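Local coordinates for Non-catalytic protein 1 (Piromyces equi, PDB 1WCU) that probably binds plant cell-wall polysaccharides as a non-catalytic, family 29 carbohydrate-binding module, at residues 2-14 and 131-144. Numbering follows the deposited sequence.
Sequences VSATYSVVYETGK and MRYIIYSTGSCDDH
Tyr10 and Ile134 face each other where strand 6-10 runs antiparallel to strand 131-137, and Tyr10 runs outward from this pairing. Tyr10 CB lies near Ile134 CD1, an apolar touch at 4.4 Å. With CG anti to the backbone N (chi1 175°), the Tyr10 ring reaches back along the partner strand: its edge meets Arg132 CA, and Tyr10 CE1 comes 3.4 Å from Met131 O. Thr12 N sits over one face, and at the tip Tyr10 OH donates to Gly13 O at 2.7 Å, tying the ring to the loop that follows its own strand. A leucine in its place would probably leave Gly13 O without this donor and that loop less firmly fixed. At the other end Thr138 OG1 accepts from Thr5 N (2.8 Å, 166°) and shares a water with Ser3 O and Thr5 OG1. Tyr6 CE1 touches His144 CD2 at 3.6 Å, the two rings inclined at 69°. Between these ends Ser7 and Tyr136 exchange two backbone bonds. Ile134 O then takes Val9 N at 2.9 Å and, weakly, Tyr10 N, while Tyr10 O accepts from Ile134 N. Two residues opposite one make this a classic beta bulge, set in an antiparallel sheet of the all-beta carbohydrate-binding module.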
loop_
_atom_site.group_PDB
_atom_site.type_symbol
_atom_site.label_atom_id
_atom_site.label_comp_id
_atom_site.label_asym_id
_atom_site.label_seq_id
_atom_site.Cartn_x
_atom_site.Cartn_y
_atom_site.Cartn_z
ATOM N N VAL A 2 18.908 14.972 2.691
ATOM C CA VAL A 2 18.719 13.827 3.619
ATOM C C VAL A 2 18.726 12.535 2.817
ATOM O O VAL A 2 18.149 12.477 1.724
ATOM C CB VAL A 2 17.380 13.917 4.401
ATOM C CG1 VAL A 2 17.399 12.968 5.592
ATOM C CG2 VAL A 2 17.103 15.348 4.868
ATOM N N SER A 3 19.385 11.509 3.357
ATOM C CA SER A 3 19.324 10.159 2.786
ATOM C C SER A 3 17.923 9.559 2.956
ATOM O O SER A 3 17.063 10.131 3.637
ATOM C CB SER A 3 20.386 9.257 3.431
ATOM O OG SER A 3 21.695 9.684 3.056
ATOM N N ALA A 4 17.699 8.409 2.330
ATOM C CA ALA A 4 16.370 7.796 2.325
ATOM C C ALA A 4 15.930 7.454 3.741
ATOM O O ALA A 4 16.701 6.935 4.541
ATOM C CB ALA A 4 16.343 6.548 1.439
ATOM N N THR A 5 14.680 7.778 4.041
ATOM C CA THR A 5 14.066 7.464 5.311
ATOM C C THR A 5 12.953 6.474 5.001
ATOM O O THR A 5 12.226 6.682 4.032
ATOM C CB THR A 5 13.457 8.730 5.905
ATOM O OG1 THR A 5 14.482 9.737 6.037
ATOM C CG2 THR A 5 12.855 8.439 7.252
ATOM N N TYR A 6 12.799 5.437 5.832
ATOM C CA TYR A 6 11.783 4.403 5.617
ATOM C C TYR A 6 10.697 4.430 6.674
ATOM O O TYR A 6 10.979 4.603 7.868
ATOM C CB TYR A 6 12.408 3.003 5.629
ATOM C CG TYR A 6 13.523 2.850 4.654
ATOM C CD1 TYR A 6 13.273 2.527 3.333
ATOM C CD2 TYR A 6 14.840 3.057 5.045
ATOM C CE1 TYR A 6 14.296 2.400 2.426
ATOM C CE2 TYR A 6 15.869 2.928 4.148
ATOM C CZ TYR A 6 15.592 2.607 2.837
ATOM O OH TYR A 6 16.602 2.457 1.913
ATOM N N SER A 7 9.461 4.247 6.224
ATOM C CA SER A 7 8.304 4.006 7.094
ATOM C C SER A 7 7.876 2.561 6.855
ATOM O O SER A 7 7.371 2.250 5.776
ATOM C CB SER A 7 7.114 4.906 6.735
ATOM O OG SER A 7 7.379 6.292 6.926
ATOM N N VAL A 8 8.046 1.701 7.855
ATOM C CA VAL A 8 7.672 0.286 7.738
ATOM C C VAL A 8 6.252 0.143 8.283
ATOM O O VAL A 8 6.026 0.211 9.490
ATOM C CB VAL A 8 8.667 -0.625 8.486
ATOM C CG1 VAL A 8 8.266 -2.090 8.364
ATOM C CG2 VAL A 8 10.087 -0.418 7.968
ATOM N N VAL A 9 5.288 -0.054 7.389
ATOM C CA VAL A 9 3.867 -0.033 7.758
ATOM C C VAL A 9 3.424 -1.392 8.316
ATOM O O VAL A 9 2.689 -1.483 9.302
ATOM C CB VAL A 9 3.007 0.314 6.522
ATOM C CG1 VAL A 9 1.525 0.281 6.842
ATOM C CG2 VAL A 9 3.410 1.666 5.930
ATOM N N TYR A 10 3.903 -2.441 7.661
ATOM C CA TYR A 10 3.548 -3.813 7.995
ATOM C C TYR A 10 4.614 -4.769 7.491
ATOM O O TYR A 10 5.009 -4.674 6.326
ATOM C CB TYR A 10 2.184 -4.182 7.388
ATOM C CG TYR A 10 1.813 -5.633 7.601
ATOM C CD1 TYR A 10 2.081 -6.591 6.635
ATOM C CD2 TYR A 10 1.228 -6.068 8.794
ATOM C CE1 TYR A 10 1.789 -7.936 6.844
ATOM C CE2 TYR A 10 0.939 -7.398 9.004
ATOM C CZ TYR A 10 1.212 -8.338 8.029
ATOM O OH TYR A 10 0.947 -9.673 8.228
ATOM N N GLU A 11 5.083 -5.683 8.336
ATOM C CA GLU A 11 6.025 -6.717 7.915
ATOM C C GLU A 11 5.293 -8.041 7.735
ATOM O O GLU A 11 4.944 -8.402 6.611
ATOM C CB GLU A 11 7.199 -6.816 8.903
ATOM C CG GLU A 11 8.172 -5.639 8.771
ATOM C CD GLU A 11 9.450 -5.835 9.600
ATOM O OE1 GLU A 11 9.299 -6.152 10.788
ATOM O OE2 GLU A 11 10.581 -5.652 9.067
ATOM N N THR A 12 5.041 -8.728 8.848
ATOM C CA THR A 12 4.233 -9.941 8.917
ATOM C C THR A 12 3.449 -9.880 10.243
ATOM O O THR A 12 3.518 -8.871 10.948
ATOM C CB THR A 12 5.115 -11.204 8.861
ATOM O OG1 THR A 12 6.116 -11.130 9.899
ATOM C CG2 THR A 12 5.799 -11.349 7.493
ATOM N N GLY A 13 2.712 -10.932 10.588
ATOM C CA GLY A 13 1.971 -10.952 11.843
ATOM C C GLY A 13 0.550 -10.432 11.738
ATOM O O GLY A 13 -0.011 -10.323 10.633
ATOM N N LYS A 14 -0.028 -10.120 12.889
ATOM C CA LYS A 14 -1.461 -9.876 12.978
ATOM C C LYS A 14 -1.847 -8.431 13.262
ATOM O O LYS A 14 -2.986 -8.151 13.601
ATOM C CB LYS A 14 -2.067 -10.837 14.017
ATOM C CG LYS A 14 -2.024 -12.315 13.540
ATOM C CD LYS A 14 -3.032 -13.225 14.219
ATOM C CE LYS A 14 -4.343 -13.331 13.464
ATOM N NZ LYS A 14 -4.349 -14.450 12.460
ATOM N N MET A 131 -0.728 -9.553 1.603
ATOM C CA MET A 131 0.371 -8.589 1.498
ATOM C C MET A 131 1.367 -8.757 2.641
ATOM O O MET A 131 0.987 -9.083 3.762
ATOM C CB MET A 131 -0.178 -7.152 1.507
ATOM C CG MET A 131 -0.953 -6.842 0.246
ATOM S SD MET A 131 -1.945 -5.355 0.359
ATOM C CE MET A 131 -3.440 -6.038 1.024
ATOM N N ARG A 132 2.637 -8.485 2.344
ATOM C CA ARG A 132 3.687 -8.436 3.354
ATOM C C ARG A 132 4.655 -7.305 3.038
ATOM O O ARG A 132 4.766 -6.882 1.890
ATOM C CB ARG A 132 4.481 -9.754 3.400
ATOM C CG ARG A 132 3.710 -10.926 3.960
ATOM C CD ARG A 132 4.502 -12.229 3.836
ATOM N NE ARG A 132 3.749 -13.350 4.393
ATOM C CZ ARG A 132 4.038 -14.635 4.200
ATOM N NH1 ARG A 132 5.092 -14.981 3.483
ATOM N NH2 ARG A 132 3.249 -15.567 4.703
ATOM N N TYR A 133 5.374 -6.846 4.054
ATOM C CA TYR A 133 6.493 -5.911 3.875
ATOM C C TYR A 133 6.083 -4.652 3.097
ATOM O O TYR A 133 6.697 -4.297 2.097
ATOM C CB TYR A 133 7.718 -6.600 3.234
ATOM C CG TYR A 133 8.064 -7.955 3.814
ATOM C CD1 TYR A 133 8.482 -8.105 5.123
ATOM C CD2 TYR A 133 7.933 -9.083 3.035
ATOM C CE1 TYR A 133 8.782 -9.408 5.640
ATOM C CE2 TYR A 133 8.217 -10.339 3.513
ATOM C CZ TYR A 133 8.634 -10.504 4.799
ATOM O OH TYR A 133 8.898 -11.800 5.215
ATOM N N ILE A 134 5.057 -3.985 3.597
ATOM C CA ILE A 134 4.611 -2.718 3.048
ATOM C C ILE A 134 5.511 -1.633 3.625
ATOM O O ILE A 134 5.489 -1.371 4.830
ATOM C CB ILE A 134 3.135 -2.425 3.388
ATOM C CG1 ILE A 134 2.235 -3.559 2.870
ATOM C CG2 ILE A 134 2.739 -1.080 2.770
ATOM C CD1 ILE A 134 0.785 -3.432 3.326
ATOM N N ILE A 135 6.317 -1.018 2.766
ATOM C CA ILE A 135 7.370 -0.094 3.196
ATOM C C ILE A 135 7.398 1.107 2.266
ATOM O O ILE A 135 7.455 0.953 1.054
ATOM C CB ILE A 135 8.783 -0.760 3.171
ATOM C CG1 ILE A 135 8.825 -1.997 4.078
ATOM C CG2 ILE A 135 9.871 0.249 3.562
ATOM C CD1 ILE A 135 10.022 -2.889 3.848
ATOM N N TYR A 136 7.376 2.305 2.829
ATOM C CA TYR A 136 7.578 3.542 2.078
ATOM C C TYR A 136 8.993 4.080 2.294
ATOM O O TYR A 136 9.487 4.093 3.409
ATOM C CB TYR A 136 6.571 4.609 2.540
ATOM C CG TYR A 136 6.919 5.980 1.990
ATOM C CD1 TYR A 136 6.639 6.311 0.659
ATOM C CD2 TYR A 136 7.577 6.924 2.762
ATOM C CE1 TYR A 136 6.992 7.529 0.126
ATOM C CE2 TYR A 136 7.931 8.178 2.229
ATOM C CZ TYR A 136 7.645 8.469 0.921
ATOM O OH TYR A 136 8.005 9.694 0.387
ATOM N N SER A 137 9.618 4.544 1.222
ATOM C CA SER A 137 10.920 5.192 1.271
ATOM C C SER A 137 10.813 6.585 0.673
ATOM O O SER A 137 10.181 6.778 -0.364
ATOM C CB SER A 137 11.925 4.390 0.452
ATOM O OG SER A 137 13.176 5.061 0.399
ATOM N N THR A 138 11.468 7.561 1.304
ATOM C CA THR A 138 11.570 8.888 0.708
ATOM C C THR A 138 12.488 8.895 -0.511
ATOM O O THR A 138 12.461 9.840 -1.301
ATOM C CB THR A 138 12.116 9.931 1.701
ATOM O OG1 THR A 138 13.384 9.506 2.191
ATOM C CG2 THR A 138 11.144 10.113 2.876
ATOM N N GLY A 139 13.293 7.844 -0.652
ATOM C CA GLY A 139 14.261 7.744 -1.749
ATOM C C GLY A 139 13.637 7.192 -3.025
ATOM O O GLY A 139 12.460 6.863 -3.074
ATOM N N SER A 140 14.439 7.082 -4.073
ATOM C CA SER A 140 13.925 6.575 -5.333
ATOM C C SER A 140 13.794 5.060 -5.280
ATOM O O SER A 140 14.455 4.372 -4.505
ATOM C CB SER A 140 14.865 6.969 -6.451
ATOM O OG SER A 140 16.052 6.251 -6.333
ATOM N N CYS A 141 12.926 4.520 -6.122
ATOM C CA CYS A 141 12.817 3.074 -6.190
ATOM C C CYS A 141 14.107 2.418 -6.665
ATOM O O CYS A 141 14.407 1.330 -6.226
ATOM C CB CYS A 141 11.662 2.645 -7.094
ATOM S SG CYS A 141 10.008 3.039 -6.487
ATOM N N ASP A 142 14.848 3.090 -7.539
ATOM C CA ASP A 142 16.150 2.566 -7.990
ATOM C C ASP A 142 17.074 2.266 -6.802
ATOM O O ASP A 142 17.817 1.273 -6.808
ATOM C CB ASP A 142 16.842 3.559 -8.929
ATOM C CG ASP A 142 16.231 3.603 -10.320
ATOM O OD1 ASP A 142 15.325 2.806 -10.641
ATOM O OD2 ASP A 142 16.682 4.456 -11.119
ATOM N N ASP A 143 17.010 3.109 -5.768
ATOM C CA ASP A 143 17.877 2.960 -4.589
ATOM C C ASP A 143 17.312 2.061 -3.471
ATOM O O ASP A 143 17.980 1.878 -2.461
ATOM C CB ASP A 143 18.208 4.340 -4.009
ATOM C CG ASP A 143 19.047 5.203 -4.951
ATOM O OD1 ASP A 143 19.743 4.650 -5.831
ATOM O OD2 ASP A 143 19.035 6.442 -4.795
ATOM N N HIS A 144 16.104 1.510 -3.642
ATOM C CA HIS A 144 15.485 0.599 -2.648
ATOM C C HIS A 144 15.695 -0.907 -2.945
ATOM O O HIS A 144 15.407 -1.363 -4.050
ATOM C CB HIS A 144 13.963 0.855 -2.589
ATOM C CG HIS A 144 13.261 0.118 -1.485
ATOM N ND1 HIS A 144 12.989 -1.233 -1.545
ATOM C CD2 HIS A 144 12.780 0.541 -0.292
ATOM C CE1 HIS A 144 12.371 -1.612 -0.440
ATOM N NE2 HIS A 144 12.222 -0.553 0.337
HETATM O O HOH W 1 14.696 11.385 3.585
HETATM O O HOH W 2 17.059 3.526 -0.299
#